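Local coordinates for DNA repair protein RAD7 (PDB 5ZB2) that acts in the global genome repair complex, promoting nucleotide excision repair of damaged nontranscribing DNA, and interacts with Elc1, at residues 324-335 with 347-358; 336-344 with 362-371. One frame throughout, in Å; residues are numbered along the deposited sequence.

Interaction 1. Residues 324-335 with 347-358; sequences LRSLNLNSLKEL and NLTYLDLGFVRC
Leu327 and Leu351 lie side by side on the helix-facing side of two parallel strands, 326-328 and 350-352, whose axes run 4.8 Å apart. CD1 of Leu351 rests 3.9 Å from CB of Leu327, and CD1 of Leu348 reaches the same CB from the other end, at 4.2 Å; farther along, CD1 of Leu329 meets CD2 of Leu353 at 3.7 Å. Backbone bonds alternate between the strands, and the carbonyl O of Arg325 takes three donors, N and OG1 of Thr349 and N of Tyr350.

The other face, with Ser326, Asn328, Tyr350 and Asp352, is more polar and partly open. With CG swung opposite the backbone N (chi1 -176° and -175°), Asn328 and Asp352 each turn OD1 back to the N two residues on, Asn330 N and Gly354 N: two Asx turns at matching positions. Asp352 OD1 also receives ND2 of Asn330 at 3.2 Å, on its syn side, with the amide and carboxylate planes nearly perpendicular. A water donates to Asp352 OD2 on this face.

Exposed side chains gather at the two ends. Arg325 lays one guanidinium face over CB of Asn347, while its NE bonds to Ser323 O. Beyond the turns, Arg357 grips the carbonyl O of Lys333 side-on, with NH2 at 3.0 Å and NE at 3.2 Å, and Lys333 NZ reaches O of Phe355 from above the carbonyl plane.

The chemistry thus divides by face: buried leucines make the apolar side, whereas on Asp352 two N-H donors to OD1 and a water on OD2 would favour the charged carboxylate.

Interaction 2. Residues 336-344 with 362-371; sequences TKEAFVALA and SVIQMLGEQN
Lys337 opens the contact just after Thr336, which caps the short, weakly bonded helix 337-341 by accepting Glu338 N at OG1. The extended lysine chain slides past Val363 in the opposite direction, bringing NZ to 3.6 Å from CB of Ser362. Phe340 follows, meeting Val363, Met366 and Leu367. CG1 of Val363 sits over one face of its ring, 4.1 Å from the centroid, in a CH-pi contact, while CD1 of Leu367 meets the ring obliquely.

The bent end of Met366 carries its methyl CE to 4.0 Å from CB of Phe340 and on toward Val341. At Leu343 the packing passes to CD2, which lies 3.9 Å from CD2 of Leu367. The carbonyl O of Leu343 takes ND2 of Asn371 at 2.9 Å; the same nitrogen bonds to Leu367 O, its two N-H groups thus going to two carbonyls, one in each segment, and Asn371 OD1 accepts from Cys345 N. Ala344 ends the walk with CB 3.9 Å from CB of Gln370.

The two helices run nearly parallel, 9° apart at an axis distance of 10.3 Å, side by side on the convex face of a leucine-rich-repeat solenoid.

In the fold
Along the chain, strand 326-328 leads through its turns into helix 337-341, then into strand 350-352, and on to helix 361-370. Interaction 1 closes the loop through helix 337-341 by bringing 347-358 back beside 324-335; interaction 2 closes the overlapping loop through strand 350-352, setting 362-371 beside 336-344. Their segments alternate, so the two contacts cross rather than nest, one on the strand side and the other on the helix side of the same coils. They meet in the core between, where Phe340 packs on Leu353 and Cys358, and Leu343 on Leu351. Together they fasten successive coils toward the C-terminal end of the leucine-rich-repeat domain.

Interaction 1. Residues 324-335 with 347-358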
loop_
_atom_site.group_PDB
_atom_site.type_symbol
_atom_site.label_atom_id
_atom_site.label_comp_id
_atom_site.label_asym_id
_atom_site.label_seq_id
_atom_site.Cartn_x
_atom_site.Cartn_y
_atom_site.Cartn_z
ATOM N N LEU A 324 -11.105 -20.603 40.563
ATOM C CA LEU A 324 -11.607 -20.933 39.236
ATOM C C LEU A 324 -12.711 -19.973 38.803
ATOM O O LEU A 324 -13.615 -19.645 39.575
ATOM C CB LEU A 324 -12.133 -22.368 39.214
ATOM C CG LEU A 324 -11.085 -23.480 39.159
ATOM C CD1 LEU A 324 -11.717 -24.829 39.468
ATOM C CD2 LEU A 324 -10.416 -23.509 37.792
ATOM N N ARG A 325 -12.630 -19.529 37.544
ATOM C CA ARG A 325 -13.672 -18.724 36.919
ATOM C C ARG A 325 -14.391 -19.442 35.788
ATOM O O ARG A 325 -15.558 -19.139 35.524
ATOM C CB ARG A 325 -13.083 -17.414 36.374
ATOM C CG ARG A 325 -12.160 -16.684 37.347
ATOM C CD ARG A 325 -12.829 -16.416 38.684
ATOM N NE ARG A 325 -11.883 -15.929 39.688
ATOM C CZ ARG A 325 -11.698 -14.651 40.008
ATOM N NH1 ARG A 325 -12.392 -13.690 39.411
ATOM N NH2 ARG A 325 -10.809 -14.333 40.938
ATOM N N SER A 326 -13.726 -20.381 35.113
ATOM C CA SER A 326 -14.369 -21.230 34.120
ATOM C C SER A 326 -13.801 -22.636 34.236
ATOM O O SER A 326 -12.598 -22.814 34.448
ATOM C CB SER A 326 -14.176 -20.693 32.693
ATOM O OG SER A 326 -12.814 -20.677 32.323
ATOM N N LEU A 327 -14.677 -23.630 34.096
ATOM C CA LEU A 327 -14.311 -25.032 34.244
ATOM C C LEU A 327 -15.035 -25.836 33.179
ATOM O O LEU A 327 -16.247 -25.680 33.001
ATOM C CB LEU A 327 -14.671 -25.549 35.641
ATOM C CG LEU A 327 -14.308 -27.001 35.960
ATOM C CD1 LEU A 327 -12.800 -27.178 36.051
ATOM C CD2 LEU A 327 -14.977 -27.436 37.251
ATOM N N ASN A 328 -14.300 -26.697 32.479
ATOM C CA ASN A 328 -14.837 -27.474 31.366
ATOM C C ASN A 328 -14.691 -28.957 31.681
ATOM O O ASN A 328 -13.576 -29.489 31.679
ATOM C CB ASN A 328 -14.119 -27.118 30.064
ATOM C CG ASN A 328 -14.706 -27.822 28.855
ATOM O OD1 ASN A 328 -15.360 -28.862 28.973
ATOM N ND2 ASN A 328 -14.465 -27.259 27.677
ATOM N N LEU A 329 -15.819 -29.622 31.939
ATOM C CA LEU A 329 -15.864 -31.055 32.208
ATOM C C LEU A 329 -16.519 -31.828 31.068
ATOM O O LEU A 329 -16.975 -32.960 31.268
ATOM C CB LEU A 329 -16.608 -31.318 33.517
ATOM C CG LEU A 329 -16.101 -30.553 34.745
ATOM C CD1 LEU A 329 -17.055 -30.752 35.907
ATOM C CD2 LEU A 329 -14.686 -30.986 35.134
ATOM N N ASN A 330 -16.554 -31.243 29.876
ATOM C CA ASN A 330 -17.308 -31.800 28.762
ATOM C C ASN A 330 -16.881 -33.228 28.457
ATOM O O ASN A 330 -15.693 -33.517 28.297
ATOM C CB ASN A 330 -17.112 -30.918 27.529
ATOM C CG ASN A 330 -17.963 -31.349 26.353
ATOM O OD1 ASN A 330 -17.757 -32.414 25.770
ATOM N ND2 ASN A 330 -18.914 -30.506 25.984
ATOM N N SER A 331 -17.868 -34.120 28.384
ATOM C CA SER A 331 -17.729 -35.525 27.999
ATOM C C SER A 331 -17.114 -36.387 29.094
ATOM O O SER A 331 -16.715 -37.525 28.803
ATOM C CB SER A 331 -16.900 -35.696 26.722
ATOM O OG SER A 331 -17.447 -34.958 25.649
ATOM N N LEU A 332 -17.019 -35.904 30.335
ATOM C CA LEU A 332 -16.535 -36.740 31.436
ATOM C C LEU A 332 -17.684 -37.635 31.891
ATOM O O LEU A 332 -18.412 -37.350 32.845
ATOM C CB LEU A 332 -15.987 -35.890 32.575
ATOM C CG LEU A 332 -14.745 -35.037 32.282
ATOM C CD1 LEU A 332 -13.937 -34.832 33.559
ATOM C CD2 LEU A 332 -13.873 -35.635 31.190
ATOM N N LYS A 333 -17.831 -38.755 31.178
ATOM C CA LYS A 333 -18.924 -39.685 31.426
ATOM C C LYS A 333 -18.783 -40.413 32.756
ATOM O O LYS A 333 -19.778 -40.941 33.264
ATOM C CB LYS A 333 -18.995 -40.710 30.294
ATOM C CG LYS A 333 -20.383 -40.891 29.700
ATOM C CD LYS A 333 -20.772 -39.720 28.808
ATOM C CE LYS A 333 -22.060 -40.004 28.051
ATOM N NZ LYS A 333 -22.433 -38.891 27.137
ATOM N N GLU A 334 -17.578 -40.458 33.331
ATOM C CA GLU A 334 -17.360 -41.204 34.563
ATOM C C GLU A 334 -17.746 -40.429 35.814
ATOM O O GLU A 334 -17.852 -41.035 36.885
ATOM C CB GLU A 334 -15.895 -41.627 34.669
ATOM C CG GLU A 334 -15.458 -42.607 33.596
ATOM C CD GLU A 334 -16.254 -43.896 33.629
ATOM O OE1 GLU A 334 -16.532 -44.397 34.740
ATOM O OE2 GLU A 334 -16.613 -44.399 32.544
ATOM N N LEU A 335 -17.964 -39.124 35.716
ATOM C CA LEU A 335 -18.337 -38.355 36.892
ATOM C C LEU A 335 -19.690 -38.815 37.424
ATOM O O LEU A 335 -20.546 -39.303 36.681
ATOM C CB LEU A 335 -18.383 -36.861 36.566
ATOM C CG LEU A 335 -17.056 -36.216 36.162
ATOM C CD1 LEU A 335 -17.275 -34.773 35.741
ATOM C CD2 LEU A 335 -16.039 -36.297 37.300
ATOM N N ASN A 347 -16.145 -17.722 42.724
ATOM C CA ASN A 347 -15.863 -16.916 41.541
ATOM C C ASN A 347 -16.150 -17.637 40.229
ATOM O O ASN A 347 -15.898 -17.069 39.162
ATOM C CB ASN A 347 -14.402 -16.457 41.565
ATOM C CG ASN A 347 -14.044 -15.726 42.841
ATOM O OD1 ASN A 347 -14.702 -14.757 43.221
ATOM N ND2 ASN A 347 -13.005 -16.197 43.522
ATOM N N LEU A 348 -16.672 -18.859 40.271
ATOM C CA LEU A 348 -16.957 -19.586 39.043
ATOM C C LEU A 348 -18.112 -18.925 38.299
ATOM O O LEU A 348 -19.161 -18.642 38.886
ATOM C CB LEU A 348 -17.283 -21.045 39.361
ATOM C CG LEU A 348 -17.529 -21.976 38.174
ATOM C CD1 LEU A 348 -16.293 -22.066 37.293
ATOM C CD2 LEU A 348 -17.933 -23.356 38.670
ATOM N N THR A 349 -17.912 -18.666 37.005
ATOM C CA THR A 349 -18.927 -18.027 36.174
ATOM C C THR A 349 -19.373 -18.869 34.991
ATOM O O THR A 349 -20.523 -18.736 34.563
ATOM C CB THR A 349 -18.418 -16.679 35.638
ATOM O OG1 THR A 349 -17.383 -16.902 34.673
ATOM C CG2 THR A 349 -17.878 -15.816 36.770
ATOM N N TYR A 350 -18.506 -19.727 34.451
ATOM C CA TYR A 350 -18.832 -20.564 33.304
ATOM C C TYR A 350 -18.504 -22.017 33.616
ATOM O O TYR A 350 -17.439 -22.317 34.164
ATOM C CB TYR A 350 -18.064 -20.118 32.049
ATOM C CG TYR A 350 -18.305 -21.007 30.849
ATOM C CD1 TYR A 350 -19.413 -20.819 30.030
ATOM C CD2 TYR A 350 -17.428 -22.038 30.538
ATOM C CE1 TYR A 350 -19.640 -21.632 28.933
ATOM C CE2 TYR A 350 -17.648 -22.858 29.443
ATOM C CZ TYR A 350 -18.754 -22.650 28.645
ATOM O OH TYR A 350 -18.977 -23.461 27.555
ATOM N N LEU A 351 -19.412 -22.918 33.248
ATOM C CA LEU A 351 -19.236 -24.343 33.513
ATOM C C LEU A 351 -19.771 -25.133 32.330
ATOM O O LEU A 351 -20.961 -25.050 32.011
ATOM C CB LEU A 351 -19.947 -24.752 34.808
ATOM C CG LEU A 351 -19.828 -26.219 35.234
ATOM C CD1 LEU A 351 -18.380 -26.606 35.516
ATOM C CD2 LEU A 351 -20.702 -26.489 36.449
ATOM N N ASP A 352 -18.895 -25.903 31.687
ATOM C CA ASP A 352 -19.252 -26.712 30.526
ATOM C C ASP A 352 -19.473 -28.147 30.992
ATOM O O ASP A 352 -18.517 -28.847 31.345
ATOM C CB ASP A 352 -18.158 -26.639 29.460
ATOM C CG ASP A 352 -18.528 -27.371 28.177
ATOM O OD1 ASP A 352 -19.471 -28.192 28.191
ATOM O OD2 ASP A 352 -17.859 -27.131 27.153
ATOM N N LEU A 353 -20.735 -28.583 30.996
ATOM C CA LEU A 353 -21.091 -29.945 31.375
ATOM C C LEU A 353 -21.671 -30.730 30.207
ATOM O O LEU A 353 -22.408 -31.700 30.418
ATOM C CB LEU A 353 -22.079 -29.934 32.542
ATOM C CG LEU A 353 -21.602 -29.238 33.816
ATOM C CD1 LEU A 353 -22.697 -29.254 34.865
ATOM C CD2 LEU A 353 -20.331 -29.884 34.363
ATOM N N GLY A 354 -21.347 -30.336 28.980
ATOM C CA GLY A 354 -21.851 -31.021 27.809
ATOM C C GLY A 354 -21.472 -32.485 27.779
ATOM O O GLY A 354 -20.299 -32.838 27.940
ATOM N N PHE A 355 -22.467 -33.345 27.567
ATOM C CA PHE A 355 -22.267 -34.791 27.487
ATOM C C PHE A 355 -21.791 -35.378 28.814
ATOM O O PHE A 355 -21.136 -36.422 28.838
ATOM C CB PHE A 355 -21.288 -35.157 26.366
ATOM C CG PHE A 355 -21.786 -34.811 24.994
ATOM C CD1 PHE A 355 -22.664 -35.655 24.330
ATOM C CD2 PHE A 355 -21.375 -33.647 24.364
ATOM C CE1 PHE A 355 -23.129 -35.340 23.065
ATOM C CE2 PHE A 355 -21.834 -33.329 23.099
ATOM C CZ PHE A 355 -22.712 -34.176 22.449
ATOM N N VAL A 356 -22.113 -34.722 29.929
ATOM C CA VAL A 356 -21.827 -35.262 31.255
ATOM C C VAL A 356 -23.051 -36.068 31.679
ATOM O O VAL A 356 -24.053 -35.517 32.141
ATOM C CB VAL A 356 -21.479 -34.165 32.262
ATOM C CG1 VAL A 356 -21.164 -34.775 33.623
ATOM C CG2 VAL A 356 -20.283 -33.364 31.770
ATOM N N ARG A 357 -22.947 -37.389 31.534
ATOM C CA ARG A 357 -24.082 -38.289 31.717
ATOM C C ARG A 357 -24.848 -38.005 33.008
ATOM O O ARG A 357 -26.077 -37.892 33.001
ATOM C CB ARG A 357 -23.568 -39.731 31.694
ATOM C CG ARG A 357 -24.566 -40.809 32.097
ATOM C CD ARG A 357 -23.860 -42.152 32.242
ATOM N NE ARG A 357 -22.740 -42.067 33.176
ATOM C CZ ARG A 357 -22.863 -42.073 34.500
ATOM N NH1 ARG A 357 -24.060 -42.168 35.064
ATOM N NH2 ARG A 357 -21.782 -41.979 35.261
ATOM N N CYS A 358 -24.136 -37.901 34.132
ATOM C CA CYS A 358 -24.798 -37.894 35.432
ATOM C C CYS A 358 -25.591 -36.620 35.708
ATOM O O CYS A 358 -26.393 -36.613 36.646
ATOM C CB CYS A 358 -23.765 -38.102 36.543
ATOM S SG CYS A 358 -22.693 -36.683 36.817
HETATM O O HOH W 1 -14.007 -19.695 42.480
HETATM O O HOH W 2 -16.418 -28.144 25.048
HETATM O O HOH W 3 -21.133 -38.479 34.041
#

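Interaction 2. Residues 336-344 with 362-371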
loop_
_atom_site.group_PDB
_atom_site.type_symbol
_atom_site.label_atom_id
_atom_site.label_comp_id
_atom_site.label_asym_id
_atom_site.label_seq_id
_atom_site.Cartn_x
_atom_site.Cartn_y
_atom_site.Cartn_z
ATOM N N THR A 336 -19.872 -38.662 38.728
ATOM C CA THR A 336 -21.144 -38.906 39.388
ATOM C C THR A 336 -21.566 -37.631 40.108
ATOM O O THR A 336 -20.880 -36.607 40.058
ATOM C CB THR A 336 -21.055 -40.081 40.372
ATOM O OG1 THR A 336 -20.422 -39.651 41.583
ATOM C CG2 THR A 336 -20.273 -41.248 39.773
ATOM N N LYS A 337 -22.706 -37.705 40.797
ATOM C CA LYS A 337 -23.220 -36.532 41.495
ATOM C C LYS A 337 -22.269 -36.074 42.595
ATOM O O LYS A 337 -22.241 -34.886 42.933
ATOM C CB LYS A 337 -24.600 -36.838 42.073
ATOM C CG LYS A 337 -25.312 -35.636 42.664
ATOM C CD LYS A 337 -26.728 -35.996 43.079
ATOM C CE LYS A 337 -27.516 -34.778 43.533
ATOM N NZ LYS A 337 -28.903 -35.143 43.936
ATOM N N GLU A 338 -21.474 -36.991 43.151
ATOM C CA GLU A 338 -20.592 -36.634 44.256
ATOM C C GLU A 338 -19.559 -35.594 43.841
ATOM O O GLU A 338 -19.173 -34.745 44.653
ATOM C CB GLU A 338 -19.896 -37.886 44.797
ATOM C CG GLU A 338 -19.072 -37.649 46.058
ATOM C CD GLU A 338 -19.922 -37.226 47.241
ATOM O OE1 GLU A 338 -21.163 -37.353 47.157
ATOM O OE2 GLU A 338 -19.348 -36.769 48.253
ATOM N N ALA A 339 -19.092 -35.645 42.591
ATOM C CA ALA A 339 -18.128 -34.653 42.129
ATOM C C ALA A 339 -18.687 -33.242 42.260
ATOM O O ALA A 339 -17.982 -32.324 42.696
ATOM C CB ALA A 339 -17.734 -34.936 40.679
ATOM N N PHE A 340 -19.955 -33.048 41.893
ATOM C CA PHE A 340 -20.541 -31.716 41.920
ATOM C C PHE A 340 -20.922 -31.273 43.326
ATOM O O PHE A 340 -21.124 -30.074 43.550
ATOM C CB PHE A 340 -21.762 -31.669 41.002
ATOM C CG PHE A 340 -21.452 -32.017 39.577
ATOM C CD1 PHE A 340 -20.868 -31.086 38.736
ATOM C CD2 PHE A 340 -21.732 -33.278 39.078
ATOM C CE1 PHE A 340 -20.576 -31.405 37.423
ATOM C CE2 PHE A 340 -21.443 -33.599 37.764
ATOM C CZ PHE A 340 -20.865 -32.663 36.938
ATOM N N VAL A 341 -21.018 -32.206 44.276
ATOM C CA VAL A 341 -21.234 -31.826 45.668
ATOM C C VAL A 341 -20.135 -30.880 46.127
ATOM O O VAL A 341 -20.397 -29.883 46.811
ATOM C CB VAL A 341 -21.311 -33.080 46.561
ATOM C CG1 VAL A 341 -21.477 -32.694 48.018
ATOM C CG2 VAL A 341 -22.462 -33.975 46.127
ATOM N N ALA A 342 -18.890 -31.167 45.746
ATOM C CA ALA A 342 -17.753 -30.347 46.141
ATOM C C ALA A 342 -17.578 -29.106 45.279
ATOM O O ALA A 342 -16.776 -28.236 45.635
ATOM C CB ALA A 342 -16.470 -31.178 46.087
ATOM N N LEU A 343 -18.299 -28.999 44.163
ATOM C CA LEU A 343 -18.126 -27.880 43.236
ATOM C C LEU A 343 -18.892 -26.671 43.769
ATOM O O LEU A 343 -19.991 -26.334 43.321
ATOM C CB LEU A 343 -18.588 -28.272 41.837
ATOM C CG LEU A 343 -18.345 -27.260 40.715
ATOM C CD1 LEU A 343 -16.879 -26.864 40.632
ATOM C CD2 LEU A 343 -18.813 -27.833 39.384
ATOM N N ALA A 344 -18.283 -26.001 44.748
ATOM C CA ALA A 344 -18.843 -24.794 45.357
ATOM C C ALA A 344 -17.763 -23.716 45.303
ATOM O O ALA A 344 -16.894 -23.654 46.176
ATOM C CB ALA A 344 -19.301 -25.057 46.788
ATOM N N SER A 362 -31.452 -32.126 39.601
ATOM C CA SER A 362 -30.959 -31.988 40.966
ATOM C C SER A 362 -29.550 -31.410 40.998
ATOM O O SER A 362 -29.212 -30.653 41.914
ATOM C CB SER A 362 -30.988 -33.343 41.673
ATOM O OG SER A 362 -32.308 -33.856 41.734
ATOM N N VAL A 363 -28.718 -31.753 40.013
ATOM C CA VAL A 363 -27.359 -31.223 39.971
ATOM C C VAL A 363 -27.380 -29.743 39.603
ATOM O O VAL A 363 -26.740 -28.914 40.259
ATOM C CB VAL A 363 -26.496 -32.038 38.990
ATOM C CG1 VAL A 363 -25.067 -31.516 38.976
ATOM C CG2 VAL A 363 -26.517 -33.517 39.358
ATOM N N ILE A 364 -28.115 -29.391 38.543
ATOM C CA ILE A 364 -28.247 -27.988 38.160
ATOM C C ILE A 364 -28.787 -27.172 39.327
ATOM O O ILE A 364 -28.306 -26.068 39.609
ATOM C CB ILE A 364 -29.146 -27.858 36.916
ATOM C CG1 ILE A 364 -28.531 -28.605 35.725
ATOM C CG2 ILE A 364 -29.394 -26.392 36.571
ATOM C CD1 ILE A 364 -27.141 -28.126 35.318
ATOM N N GLN A 365 -29.803 -27.699 40.014
ATOM C CA GLN A 365 -30.344 -27.028 41.189
ATOM C C GLN A 365 -29.254 -26.784 42.223
ATOM O O GLN A 365 -29.060 -25.655 42.687
ATOM C CB GLN A 365 -31.477 -27.869 41.783
ATOM C CG GLN A 365 -32.010 -27.394 43.133
ATOM C CD GLN A 365 -32.763 -26.082 43.049
ATOM O OE1 GLN A 365 -32.562 -25.292 42.127
ATOM N NE2 GLN A 365 -33.644 -25.848 44.014
ATOM N N MET A 366 -28.531 -27.841 42.596
ATOM C CA MET A 366 -27.494 -27.715 43.614
ATOM C C MET A 366 -26.406 -26.741 43.178
ATOM O O MET A 366 -25.952 -25.910 43.975
ATOM C CB MET A 366 -26.900 -29.091 43.913
ATOM C CG MET A 366 -25.718 -29.077 44.868
ATOM S SD MET A 366 -25.138 -30.736 45.261
ATOM C CE MET A 366 -24.729 -31.368 43.634
ATOM N N LEU A 367 -25.973 -26.827 41.917
ATOM C CA LEU A 367 -24.913 -25.946 41.437
ATOM C C LEU A 367 -25.346 -24.487 41.479
ATOM O O LEU A 367 -24.560 -23.608 41.855
ATOM C CB LEU A 367 -24.501 -26.340 40.020
ATOM C CG LEU A 367 -23.796 -27.690 39.867
ATOM C CD1 LEU A 367 -23.558 -28.002 38.400
ATOM C CD2 LEU A 367 -22.480 -27.713 40.636
ATOM N N GLY A 368 -26.594 -24.207 41.098
ATOM C CA GLY A 368 -27.073 -22.836 41.116
ATOM C C GLY A 368 -27.038 -22.213 42.497
ATOM O O GLY A 368 -26.874 -20.998 42.630
ATOM N N GLU A 369 -27.186 -23.028 43.541
ATOM C CA GLU A 369 -27.190 -22.523 44.908
ATOM C C GLU A 369 -25.798 -22.470 45.523
ATOM O O GLU A 369 -25.560 -21.657 46.424
ATOM C CB GLU A 369 -28.099 -23.391 45.787
ATOM C CG GLU A 369 -29.525 -23.556 45.269
ATOM C CD GLU A 369 -30.204 -22.233 44.963
ATOM O OE1 GLU A 369 -29.945 -21.665 43.881
ATOM O OE2 GLU A 369 -30.996 -21.761 45.806
ATOM N N GLN A 370 -24.871 -23.310 45.060
ATOM C CA GLN A 370 -23.532 -23.375 45.635
ATOM C C GLN A 370 -22.527 -22.471 44.933
ATOM O O GLN A 370 -21.382 -22.374 45.394
ATOM C CB GLN A 370 -23.009 -24.816 45.596
ATOM C CG GLN A 370 -23.721 -25.773 46.536
ATOM C CD GLN A 370 -23.097 -27.155 46.536
ATOM O OE1 GLN A 370 -22.260 -27.471 45.690
ATOM N NE2 GLN A 370 -23.500 -27.984 47.491
ATOM N N ASN A 371 -22.913 -21.815 43.839
ATOM C CA ASN A 371 -22.002 -20.999 43.038
ATOM C C ASN A 371 -22.667 -19.657 42.756
ATOM O O ASN A 371 -23.374 -19.499 41.751
ATOM C CB ASN A 371 -21.617 -21.719 41.747
ATOM C CG ASN A 371 -20.840 -23.000 42.008
ATOM O OD1 ASN A 371 -19.610 -22.990 42.058
ATOM N ND2 ASN A 371 -21.556 -24.106 42.192
#